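PDB 6WT8: STING-associated CdnE c-di-GMP synthase from Flavobacteriaceae, which synthesises the cyclic dinucleotide c-di-GMP, probably from GTP, and is thought to signal through an associated STING receptor in CBASS defence. Local coordinates for residues I263-I276 against K338-L350. Numbering follows the deposited sequence.
Sequences IKYDCPHIENKGSI and KKLIEIEFLSQEL
His269 sets its CB squarely over one face of the Phe345 ring, 3.4 Å from the ring centroid to that CB, a CH-pi contact almost on the ring normal. The imidazole itself runs nearly parallel to the phenyl (22° between planes) but is slid aside, so overlap is slight; Pro268 CG covers one imidazole face. These residues belong to the C-terminal helical part of this CD-NTase, where the loop leaving helix 253-266 through a type I turn, Cys267 to Ile270, wraps along helix 336-360. A water joins Phe345 O to Glu349 OE2, while Glu349 OE1 is salt-bridged to Lys3.

Next to the turn, aliphatic groups pack between helix 253-266, the loop and helix 336-360. Ile270 CD1 reaches Leu346 CD2 at 3.6 Å, and Ile263 CG2 lies against Glu349 CB at 3.6 Å. Further along, Ile276 CD1 meets Ile343 CD1, beside helix 278-287.

The second flat group is the carboxylate of buried Glu342, extended beyond CG and thereby carried into the loop. Ile270 CG2 rests 3.6 Å from OE1 of Glu342. One water accepts from Glu271 N and donates to Glu342 OE2; a second, bound by Gly274 N, lies at Glu342 OE1. Two consecutive backbone amides also grip the carboxylate from one face, donors that would favour its ionised form: Ser275 N bonds Glu342 OE2 at 2.9 Å (160° at the hydrogen), and Ile276 N bonds Glu342 OE1 at 2.9 Å, the donor 51° out of the carboxylate plane.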
# COMPACT_ATOMS: atom_id res chain seq x y z
N ILE A 263 5.20 12.76 8.21
CA ILE A 263 4.79 14.15 8.43
C ILE A 263 3.31 14.20 8.81
O ILE A 263 2.92 14.91 9.74
CB ILE A 263 5.03 15.01 7.17
CG1 ILE A 263 6.52 15.09 6.83
CG2 ILE A 263 4.43 16.42 7.29
CD1 ILE A 263 7.42 15.37 7.94
N LYS A 264 2.47 13.43 8.11
CA LYS A 264 1.05 13.46 8.46
C LYS A 264 0.81 12.97 9.89
O LYS A 264 -0.02 13.53 10.66
CB LYS A 264 0.25 12.60 7.46
CG LYS A 264 -1.26 12.89 7.60
CD LYS A 264 -2.05 12.26 6.42
CE LYS A 264 -2.10 10.73 6.53
NZ LYS A 264 -3.22 10.26 7.46
N TYR A 265 1.52 11.91 10.28
CA TYR A 265 1.33 11.28 11.57
C TYR A 265 1.66 12.25 12.70
O TYR A 265 0.91 12.35 13.66
CB TYR A 265 2.19 10.01 11.64
CG TYR A 265 1.83 9.09 12.79
CD1 TYR A 265 2.35 9.28 14.07
CD2 TYR A 265 0.96 8.02 12.57
CE1 TYR A 265 1.98 8.42 15.11
CE2 TYR A 265 0.61 7.13 13.62
CZ TYR A 265 1.14 7.36 14.85
OH TYR A 265 0.76 6.51 15.90
N ASP A 266 2.72 13.05 12.52
CA ASP A 266 3.20 13.97 13.55
C ASP A 266 2.55 15.34 13.45
O ASP A 266 2.77 16.19 14.33
CB ASP A 266 4.73 14.09 13.42
CG ASP A 266 5.47 12.86 13.98
OD1 ASP A 266 4.93 12.25 14.88
OD2 ASP A 266 6.56 12.56 13.45
N CYS A 267 1.73 15.58 12.45
CA CYS A 267 1.08 16.89 12.33
C CYS A 267 -0.13 17.01 13.26
O CYS A 267 -1.11 16.26 13.10
CB CYS A 267 0.64 17.09 10.89
SG CYS A 267 -0.15 18.71 10.63
N PRO A 268 -0.14 17.95 14.20
CA PRO A 268 -1.24 17.99 15.16
C PRO A 268 -2.54 18.51 14.58
O PRO A 268 -3.60 18.32 15.20
CB PRO A 268 -0.69 18.90 16.27
CG PRO A 268 0.28 19.81 15.53
CD PRO A 268 0.93 18.91 14.48
N HIS A 269 -2.50 19.10 13.40
CA HIS A 269 -3.67 19.63 12.73
C HIS A 269 -4.41 18.59 11.89
O HIS A 269 -5.47 18.92 11.34
CB HIS A 269 -3.23 20.80 11.84
CG HIS A 269 -2.47 21.85 12.59
ND1 HIS A 269 -1.20 22.26 12.25
CD2 HIS A 269 -2.83 22.57 13.68
CE1 HIS A 269 -0.81 23.20 13.09
NE2 HIS A 269 -1.78 23.40 13.97
N ILE A 270 -3.89 17.37 11.79
CA ILE A 270 -4.49 16.33 10.94
C ILE A 270 -4.85 15.13 11.81
O ILE A 270 -3.98 14.58 12.49
CB ILE A 270 -3.53 15.93 9.80
CG1 ILE A 270 -3.23 17.15 8.91
CG2 ILE A 270 -4.16 14.80 8.92
CD1 ILE A 270 -2.03 16.92 7.90
N GLU A 271 -6.11 14.69 11.73
CA GLU A 271 -6.55 13.47 12.39
C GLU A 271 -5.88 12.26 11.77
O GLU A 271 -5.71 12.21 10.55
CB GLU A 271 -8.06 13.31 12.25
CG GLU A 271 -8.82 14.46 12.86
CD GLU A 271 -8.82 14.38 14.37
OE1 GLU A 271 -8.65 13.26 14.91
OE2 GLU A 271 -9.00 15.42 15.03
N ASN A 272 -5.51 11.26 12.60
CA ASN A 272 -4.84 10.09 12.03
C ASN A 272 -5.72 9.38 11.01
O ASN A 272 -5.23 8.90 9.98
CB ASN A 272 -4.44 9.10 13.13
CG ASN A 272 -3.64 7.90 12.57
OD1 ASN A 272 -2.83 8.05 11.65
ND2 ASN A 272 -3.89 6.71 13.11
N LYS A 273 -7.02 9.31 11.24
CA LYS A 273 -7.86 8.58 10.30
C LYS A 273 -8.78 9.58 9.61
O LYS A 273 -10.01 9.52 9.71
CB LYS A 273 -8.62 7.44 11.00
CG LYS A 273 -7.70 6.36 11.56
CD LYS A 273 -6.79 5.74 10.50
CE LYS A 273 -5.86 4.68 11.15
NZ LYS A 273 -5.05 3.87 10.17
N GLY A 274 -8.17 10.50 8.88
CA GLY A 274 -8.89 11.58 8.29
C GLY A 274 -9.18 11.33 6.83
O GLY A 274 -9.41 10.19 6.41
N SER A 275 -9.27 12.44 6.07
CA SER A 275 -9.66 12.36 4.67
C SER A 275 -8.53 11.90 3.76
O SER A 275 -8.82 11.36 2.66
CB SER A 275 -10.15 13.72 4.18
OG SER A 275 -9.15 14.69 4.21
N ILE A 276 -7.27 12.11 4.15
CA ILE A 276 -6.12 11.66 3.37
C ILE A 276 -5.52 10.50 4.12
O ILE A 276 -5.11 10.65 5.28
CB ILE A 276 -5.09 12.78 3.20
CG1 ILE A 276 -5.61 13.86 2.22
CG2 ILE A 276 -3.69 12.27 2.71
CD1 ILE A 276 -5.73 13.44 0.76
N LYS A 338 -12.39 18.72 1.90
CA LYS A 338 -11.83 18.19 3.15
C LYS A 338 -10.44 17.62 2.95
O LYS A 338 -9.55 17.79 3.81
CB LYS A 338 -12.77 17.15 3.73
CG LYS A 338 -14.10 17.77 4.21
CD LYS A 338 -15.00 16.65 4.70
CE LYS A 338 -16.32 17.25 5.09
NZ LYS A 338 -17.26 16.21 5.65
N LYS A 339 -10.21 16.95 1.83
CA LYS A 339 -8.87 16.43 1.55
C LYS A 339 -7.89 17.58 1.41
O LYS A 339 -6.76 17.50 1.91
CB LYS A 339 -8.91 15.59 0.26
CG LYS A 339 -9.58 14.22 0.49
CD LYS A 339 -9.88 13.53 -0.87
CE LYS A 339 -10.46 12.14 -0.57
NZ LYS A 339 -11.06 11.47 -1.81
N LEU A 340 -8.32 18.66 0.74
CA LEU A 340 -7.43 19.80 0.57
C LEU A 340 -7.05 20.47 1.88
O LEU A 340 -5.95 21.03 1.97
CB LEU A 340 -8.06 20.81 -0.39
CG LEU A 340 -8.03 20.35 -1.85
CD1 LEU A 340 -8.72 21.41 -2.74
CD2 LEU A 340 -6.57 20.07 -2.33
N ILE A 341 -7.91 20.44 2.91
CA ILE A 341 -7.48 20.97 4.21
C ILE A 341 -6.24 20.19 4.67
O ILE A 341 -5.26 20.77 5.14
CB ILE A 341 -8.60 20.89 5.25
CG1 ILE A 341 -9.72 21.85 4.82
CG2 ILE A 341 -8.03 21.21 6.67
CD1 ILE A 341 -9.17 23.26 4.24
N GLU A 342 -6.31 18.86 4.60
CA GLU A 342 -5.17 18.07 5.07
C GLU A 342 -3.95 18.31 4.18
O GLU A 342 -2.82 18.40 4.67
CB GLU A 342 -5.57 16.59 5.11
CG GLU A 342 -6.71 16.42 6.14
CD GLU A 342 -7.03 14.99 6.49
OE1 GLU A 342 -6.30 14.05 6.08
OE2 GLU A 342 -8.06 14.79 7.19
N ILE A 343 -4.14 18.40 2.86
CA ILE A 343 -3.01 18.71 1.97
C ILE A 343 -2.41 20.06 2.35
O ILE A 343 -1.19 20.22 2.35
CB ILE A 343 -3.46 18.70 0.49
CG1 ILE A 343 -4.05 17.33 0.13
CG2 ILE A 343 -2.30 19.08 -0.47
CD1 ILE A 343 -3.07 16.19 0.28
N GLU A 344 -3.27 21.07 2.62
CA GLU A 344 -2.74 22.38 3.03
C GLU A 344 -1.91 22.29 4.33
O GLU A 344 -0.84 22.91 4.43
CB GLU A 344 -3.87 23.40 3.20
CG GLU A 344 -4.53 23.77 1.90
CD GLU A 344 -5.84 24.57 2.06
OE1 GLU A 344 -6.08 25.15 3.14
OE2 GLU A 344 -6.62 24.59 1.08
N PHE A 345 -2.38 21.56 5.35
CA PHE A 345 -1.56 21.42 6.56
C PHE A 345 -0.28 20.68 6.26
O PHE A 345 0.79 21.03 6.81
CB PHE A 345 -2.38 20.70 7.65
CG PHE A 345 -3.37 21.59 8.35
CD1 PHE A 345 -2.95 22.80 8.90
CD2 PHE A 345 -4.71 21.22 8.45
CE1 PHE A 345 -3.88 23.59 9.60
CE2 PHE A 345 -5.61 22.03 9.16
CZ PHE A 345 -5.20 23.21 9.69
N LEU A 346 -0.32 19.67 5.40
CA LEU A 346 0.93 18.98 5.04
C LEU A 346 1.88 19.92 4.32
O LEU A 346 3.09 19.90 4.59
CB LEU A 346 0.65 17.78 4.13
CG LEU A 346 -0.04 16.61 4.78
CD1 LEU A 346 -0.27 15.55 3.68
CD2 LEU A 346 0.79 15.99 5.90
N SER A 347 1.37 20.74 3.40
CA SER A 347 2.26 21.65 2.69
C SER A 347 2.86 22.68 3.64
O SER A 347 4.04 23.04 3.47
CB SER A 347 1.49 22.29 1.55
OG SER A 347 0.62 23.27 2.05
N GLN A 348 2.12 23.11 4.66
CA GLN A 348 2.70 24.01 5.65
C GLN A 348 3.83 23.36 6.44
O GLN A 348 4.86 24.01 6.71
CB GLN A 348 1.58 24.47 6.59
CG GLN A 348 0.58 25.42 5.90
CD GLN A 348 -0.70 25.75 6.75
OE1 GLN A 348 -1.69 26.31 6.24
NE2 GLN A 348 -0.67 25.40 8.04
N GLU A 349 3.71 22.06 6.76
CA GLU A 349 4.82 21.39 7.43
C GLU A 349 6.02 21.32 6.51
O GLU A 349 7.14 21.57 6.96
CB GLU A 349 4.45 19.94 7.83
CG GLU A 349 3.28 19.85 8.83
CD GLU A 349 3.63 20.42 10.19
OE1 GLU A 349 4.83 20.67 10.46
OE2 GLU A 349 2.69 20.70 10.97
N LEU A 350 5.82 20.97 5.23
CA LEU A 350 6.98 20.93 4.32
C LEU A 350 7.60 22.32 4.16
O LEU A 350 8.83 22.43 4.06
CB LEU A 350 6.57 20.39 2.93
CG LEU A 350 6.03 18.99 2.96
CD1 LEU A 350 5.41 18.66 1.61
CD2 LEU A 350 7.18 18.05 3.20
O HOH W 1 0.65 22.23 9.44
O HOH W 2 -5.76 11.85 7.81
O HOH W 3 -7.85 15.77 9.72
O HOH W 4 -10.30 15.81 6.62